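Local coordinates for protein Csm3 (Thermoplasma volcanium, PDB 6AE2) that probably binds RNA and probably cuts it as an endonuclease, serving as the Csm3 subunit of the type III-A CRISPR-Cas effector complex, at residues 81-86 with 125-130; 89-94 with 194-199. One frame throughout, in Å; residues are numbered along the deposited sequence.

Contact 1: residues 81-86 with 125-130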
loop_
_atom_site.group_PDB
_atom_site.type_symbol
_atom_site.label_atom_id
_atom_site.label_comp_id
_atom_site.label_asym_id
_atom_site.label_seq_id
_atom_site.Cartn_x
_atom_site.Cartn_y
_atom_site.Cartn_z
ATOM N N SER A 81 1.023 -7.114 -16.369
ATOM C CA SER A 81 2.438 -7.394 -16.151
ATOM C C SER A 81 2.870 -6.965 -14.755
ATOM O O SER A 81 3.726 -7.606 -14.135
ATOM C CB SER A 81 3.285 -6.682 -17.203
ATOM O OG SER A 81 2.469 -6.006 -18.143
ATOM N N SER A 82 2.287 -5.877 -14.242
ATOM C CA SER A 82 2.656 -5.391 -12.918
ATOM C C SER A 82 2.236 -6.377 -11.837
ATOM O O SER A 82 3.026 -6.707 -10.945
ATOM C CB SER A 82 2.032 -4.018 -12.674
ATOM O OG SER A 82 2.596 -3.043 -13.534
ATOM N N ILE A 83 0.992 -6.861 -11.898
ATOM C CA ILE A 83 0.515 -7.813 -10.899
ATOM C C ILE A 83 1.278 -9.126 -11.011
ATOM O O ILE A 83 1.816 -9.638 -10.022
ATOM C CB ILE A 83 -1.000 -8.036 -11.048
ATOM C CG1 ILE A 83 -1.750 -6.705 -11.015
ATOM C CG2 ILE A 83 -1.514 -8.957 -9.955
ATOM C CD1 ILE A 83 -3.018 -6.721 -11.836
ATOM N N LYS A 84 1.336 -9.686 -12.223
ATOM C CA LYS A 84 1.989 -10.976 -12.419
ATOM C C LYS A 84 3.474 -10.898 -12.091
ATOM O O LYS A 84 4.023 -11.784 -11.425
ATOM C CB LYS A 84 1.777 -11.451 -13.853
ATOM C CG LYS A 84 1.979 -12.943 -14.048
ATOM C CD LYS A 84 1.968 -13.315 -15.519
ATOM C CE LYS A 84 2.216 -14.801 -15.706
ATOM N NZ LYS A 84 2.330 -15.171 -17.142
ATOM N N GLY A 85 4.142 -9.839 -12.552
ATOM C CA GLY A 85 5.560 -9.695 -12.269
ATOM C C GLY A 85 5.848 -9.522 -10.790
ATOM O O GLY A 85 6.834 -10.054 -10.273
ATOM N N LYS A 86 4.991 -8.781 -10.087
ATOM C CA LYS A 86 5.208 -8.565 -8.661
ATOM C C LYS A 86 4.938 -9.839 -7.869
ATOM O O LYS A 86 5.725 -10.213 -6.993
ATOM C CB LYS A 86 4.330 -7.416 -8.160
ATOM C CG LYS A 86 4.588 -7.036 -6.712
ATOM C CD LYS A 86 6.078 -6.888 -6.454
ATOM C CE LYS A 86 6.362 -6.515 -5.011
ATOM N NZ LYS A 86 7.390 -5.442 -4.915
ATOM N N LEU A 125 -1.557 -19.503 -16.953
ATOM C CA LEU A 125 -2.100 -18.423 -16.135
ATOM C C LEU A 125 -1.972 -17.105 -16.878
ATOM O O LEU A 125 -0.862 -16.691 -17.226
ATOM C CB LEU A 125 -1.381 -18.348 -14.788
ATOM C CG LEU A 125 -1.610 -17.067 -13.981
ATOM C CD1 LEU A 125 -2.929 -17.140 -13.237
ATOM C CD2 LEU A 125 -0.461 -16.825 -13.015
ATOM N N ILE A 126 -3.106 -16.448 -17.109
ATOM C CA ILE A 126 -3.150 -15.089 -17.632
ATOM C C ILE A 126 -3.724 -14.184 -16.553
ATOM O O ILE A 126 -4.789 -14.475 -15.993
ATOM C CB ILE A 126 -3.993 -14.987 -18.914
ATOM C CG1 ILE A 126 -3.490 -15.947 -19.990
ATOM C CG2 ILE A 126 -4.002 -13.555 -19.428
ATOM C CD1 ILE A 126 -4.458 -16.090 -21.149
ATOM N N ILE A 127 -3.021 -13.095 -16.261
ATOM C CA ILE A 127 -3.568 -11.984 -15.495
ATOM C C ILE A 127 -3.679 -10.803 -16.446
ATOM O O ILE A 127 -2.663 -10.281 -16.924
ATOM C CB ILE A 127 -2.706 -11.639 -14.272
ATOM C CG1 ILE A 127 -2.568 -12.854 -13.356
ATOM C CG2 ILE A 127 -3.323 -10.475 -13.509
ATOM C CD1 ILE A 127 -1.834 -12.565 -12.066
ATOM N N ARG A 128 -4.908 -10.398 -16.736
ATOM C CA ARG A 128 -5.163 -9.349 -17.707
ATOM C C ARG A 128 -5.075 -7.975 -17.055
ATOM O O ARG A 128 -5.051 -7.838 -15.831
ATOM C CB ARG A 128 -6.530 -9.560 -18.353
ATOM C CG ARG A 128 -6.659 -10.919 -19.017
ATOM C CD ARG A 128 -7.369 -10.816 -20.350
ATOM N NE ARG A 128 -8.806 -11.042 -20.229
ATOM C CZ ARG A 128 -9.476 -11.963 -20.915
ATOM N NH1 ARG A 128 -8.842 -12.734 -21.790
ATOM N NH2 ARG A 128 -10.785 -12.102 -20.741
ATOM N N ASP A 129 -5.004 -6.949 -17.899
ATOM C CA ASP A 129 -5.033 -5.581 -17.402
ATOM C C ASP A 129 -6.344 -5.329 -16.668
ATOM O O ASP A 129 -7.409 -5.804 -17.077
ATOM C CB ASP A 129 -4.871 -4.587 -18.555
ATOM C CG ASP A 129 -3.533 -4.720 -19.264
ATOM O OD1 ASP A 129 -2.635 -5.397 -18.723
ATOM O OD2 ASP A 129 -3.378 -4.149 -20.364
ATOM N N ALA A 130 -6.261 -4.592 -15.566
ATOM C CA ALA A 130 -7.426 -4.251 -14.763
ATOM C C ALA A 130 -7.783 -2.787 -14.976
ATOM O O ALA A 130 -6.903 -1.920 -15.018
ATOM C CB ALA A 130 -7.173 -4.523 -13.280
#
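Lys84 turns CG opposite its backbone N (chi1 -160°) and stays extended beyond it, which brings NZ to the carbonyl of Leu125, while Ile127, with CG1 beside its own N (chi1 -58°), raises CD1 to the backbone of Lys84. The two residues join helix 80-93, the first helix of the ferredoxin-like fold of RAMP proteins, to strand 125-132, the edge strand of its four-stranded core, whose far side is here paired with strand 71-78. Over the short segments the axes approach to 8.6 Å at 131°, so the helix lies slantwise over the strand and faces it with one side of its turn. The closest pair of CA atoms, those of Lys84 and Ile127, is 6.4 Å apart, which places these residues at the middle of the contact. Ile83 supplies the apolar half: its CD1 lies 4.1 Å from Ile127 CG2, and the two branched chains cross at a slant. Neighbours extend this layer, with Ile83 also touching Ile36 and Ile78, and Ile127 touching Met34. Lys84 supplies the other half. Its aliphatic stem passes Leu125, CE standing 4.3 Å from CD2, and NZ ends 3.5 Å from Leu125 O, a polar approach without a hydrogen bond; NZ instead makes a weak one with Phe109 O. No hydrogen bond links the two segments, and packing holds them together. Asp129 OD1 accepts a hydrogen bond from Gly80 N, tying the chain at Asp129 to the start of helix 80-93. Between these ends, the methyl CD1 of Ile127 rests 4.2 Å from both CA and CB of Lys84.

Contact 2: residues 89-94 with 194-199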
loop_
_atom_site.group_PDB
_atom_site.type_symbol
_atom_site.label_atom_id
_atom_site.label_comp_id
_atom_site.label_asym_id
_atom_site.label_seq_id
_atom_site.Cartn_x
_atom_site.Cartn_y
_atom_site.Cartn_z
ATOM N N SER A 89 7.828 -12.322 -8.505
ATOM C CA SER A 89 9.048 -11.970 -7.785
ATOM C C SER A 89 8.920 -12.246 -6.294
ATOM O O SER A 89 9.903 -12.629 -5.648
ATOM C CB SER A 89 9.395 -10.502 -8.025
ATOM O OG SER A 89 8.507 -9.648 -7.324
ATOM N N LEU A 90 7.720 -12.069 -5.731
ATOM C CA LEU A 90 7.525 -12.322 -4.307
ATOM C C LEU A 90 7.635 -13.808 -3.986
ATOM O O LEU A 90 8.194 -14.185 -2.948
ATOM C CB LEU A 90 6.171 -11.778 -3.859
ATOM C CG LEU A 90 6.048 -10.254 -3.794
ATOM C CD1 LEU A 90 4.599 -9.835 -3.930
ATOM C CD2 LEU A 90 6.638 -9.724 -2.501
ATOM N N LEU A 91 7.108 -14.667 -4.861
ATOM C CA LEU A 91 7.215 -16.103 -4.627
ATOM C C LEU A 91 8.652 -16.581 -4.798
ATOM O O LEU A 91 9.104 -17.475 -4.076
ATOM C CB LEU A 91 6.274 -16.860 -5.560
ATOM C CG LEU A 91 4.782 -16.668 -5.285
ATOM C CD1 LEU A 91 3.964 -16.892 -6.552
ATOM C CD2 LEU A 91 4.316 -17.587 -4.164
ATOM N N GLU A 92 9.384 -15.992 -5.744
ATOM C CA GLU A 92 10.794 -16.323 -5.899
ATOM C C GLU A 92 11.632 -15.814 -4.734
ATOM O O GLU A 92 12.716 -16.352 -4.485
ATOM C CB GLU A 92 11.324 -15.760 -7.219
ATOM C CG GLU A 92 10.750 -16.444 -8.447
ATOM C CD GLU A 92 10.912 -15.619 -9.709
ATOM O OE1 GLU A 92 10.894 -14.374 -9.614
ATOM O OE2 GLU A 92 11.053 -16.218 -10.797
ATOM N N ASN A 93 11.155 -14.793 -4.017
ATOM C CA ASN A 93 11.867 -14.311 -2.839
ATOM C C ASN A 93 11.676 -15.244 -1.651
ATOM O O ASN A 93 12.604 -15.442 -0.859
ATOM C CB ASN A 93 11.406 -12.897 -2.483
ATOM C CG ASN A 93 11.863 -11.863 -3.491
ATOM O OD1 ASN A 93 12.656 -12.160 -4.384
ATOM N ND2 ASN A 93 11.365 -10.639 -3.352
ATOM N N VAL A 94 10.479 -15.825 -1.506
ATOM C CA VAL A 94 10.214 -16.761 -0.420
ATOM C C VAL A 94 10.562 -18.196 -0.786
ATOM O O VAL A 94 10.372 -19.099 0.041
ATOM C CB VAL A 94 8.739 -16.701 0.028
ATOM C CG1 VAL A 94 8.330 -15.263 0.314
ATOM C CG2 VAL A 94 7.835 -17.337 -1.023
ATOM N N ILE A 194 -3.926 -23.205 -7.554
ATOM C CA ILE A 194 -4.723 -22.178 -6.887
ATOM C C ILE A 194 -4.021 -21.717 -5.616
ATOM O O ILE A 194 -3.906 -20.515 -5.349
ATOM C CB ILE A 194 -6.139 -22.702 -6.590
ATOM C CG1 ILE A 194 -6.948 -22.834 -7.881
ATOM C CG2 ILE A 194 -6.848 -21.794 -5.593
ATOM C CD1 ILE A 194 -8.064 -23.853 -7.790
ATOM N N LYS A 195 -3.524 -22.672 -4.824
ATOM C CA LYS A 195 -2.839 -22.324 -3.585
ATOM C C LYS A 195 -1.613 -21.460 -3.856
ATOM O O LYS A 195 -1.400 -20.446 -3.181
ATOM C CB LYS A 195 -2.450 -23.594 -2.828
ATOM C CG LYS A 195 -1.309 -23.410 -1.843
ATOM C CD LYS A 195 -1.103 -24.656 -0.997
ATOM C CE LYS A 195 0.012 -24.460 0.019
ATOM N NZ LYS A 195 0.858 -25.682 0.144
ATOM N N CYS A 196 -0.803 -21.833 -4.851
ATOM C CA CYS A 196 0.346 -21.009 -5.212
ATOM C C CYS A 196 -0.091 -19.606 -5.622
ATOM O O CYS A 196 0.598 -18.622 -5.332
ATOM C CB CYS A 196 1.135 -21.676 -6.337
ATOM S SG CYS A 196 2.353 -20.606 -7.132
ATOM N N LEU A 197 -1.241 -19.496 -6.288
ATOM C CA LEU A 197 -1.764 -18.185 -6.660
ATOM C C LEU A 197 -2.247 -17.419 -5.434
ATOM O O LEU A 197 -1.984 -16.219 -5.297
ATOM C CB LEU A 197 -2.894 -18.346 -7.678
ATOM C CG LEU A 197 -3.611 -17.084 -8.171
ATOM C CD1 LEU A 197 -2.628 -15.974 -8.525
ATOM C CD2 LEU A 197 -4.509 -17.412 -9.356
ATOM N N LYS A 198 -2.954 -18.102 -4.529
ATOM C CA LYS A 198 -3.530 -17.427 -3.370
ATOM C C LYS A 198 -2.446 -16.846 -2.469
ATOM O O LYS A 198 -2.509 -15.672 -2.082
ATOM C CB LYS A 198 -4.422 -18.391 -2.585
ATOM C CG LYS A 198 -5.655 -18.877 -3.336
ATOM C CD LYS A 198 -6.895 -18.090 -2.953
ATOM C CE LYS A 198 -8.161 -18.788 -3.433
ATOM N NZ LYS A 198 -8.422 -20.045 -2.677
ATOM N N THR A 199 -1.439 -17.655 -2.117
ATOM C CA THR A 199 -0.403 -17.166 -1.210
ATOM C C THR A 199 0.462 -16.098 -1.865
ATOM O O THR A 199 1.002 -15.229 -1.169
ATOM C CB THR A 199 0.474 -18.316 -0.707
ATOM O OG1 THR A 199 1.493 -18.605 -1.668
ATOM C CG2 THR A 199 -0.356 -19.558 -0.448
#
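Leu91 and Thr199 mark where helices 80-93 and 190-205 come nearest within these segments, with CA atoms 8.4 Å apart, a helix-to-helix spacing that a single layer of side chains can fill. Leu91 does most of the filling. With CG beside its own backbone N (chi1 -68°) and chi2 at 154°, its two methyls end on neighbouring parts of the second helix. CD1 meets the sulfur of Cys196, 4.1 Å from SG, in apolar packing. CD2 goes to Thr199 and stands 3.9 Å from OG1, the leucine and threonine side chains crossing at about a right angle. Between these targets lies the carbonyl of Cys196, whose O is 4.0 Å from Leu91 CD1 and equally far from Leu91 CD2, so the fork of the leucine spans this oxygen. Thr199 takes part through its hydroxyl because chi1 of 83° sets OG1 between the backbone N and the carbonyl carbon. No hydrogen bond crosses the interface, and the buried surface is small, 110 Å² summed over both sides. Residues around it enlarge the packing: Tyr96 touches Leu91, Cys196 and Thr199 alike, Val105 and Phe109 lie against Leu91, and Leu90 extends the helix pair through Leu203 and Leu204. The second subunit comes close as well, Tyr235 of that chain packing on Thr199. Two helices side by side on one face of an antiparallel sheet, the first followed, after helix 104-109, by strand 125-132 and the second by strand 220-230, are the hallmark of the ferredoxin-like fold on which RAMP proteins are built.

Overall arrangement
Helix 80-93 takes part in both contacts: its first turns face strand 125-132 in contact 1, and its last turns face helix 190-205 in contact 2. The centres of the contacts are 13 Å apart, contact 1 about 5 Å and contact 2 about 14 Å from the centre of the chain. They meet directly where Leu125 CD1 packs 4.2 Å from Leu197 CD2, so the strand of contact 1 touches the helix of contact 2. Phe109 neighbours both: its carbonyl oxygen takes a weak hydrogen bond from Lys84 NZ, and the side chain of Leu91 touches it. Their segments alternate along the sequence, in keeping with the ferredoxin-like order of helix 80-93, strand 125-132, then helix 190-205.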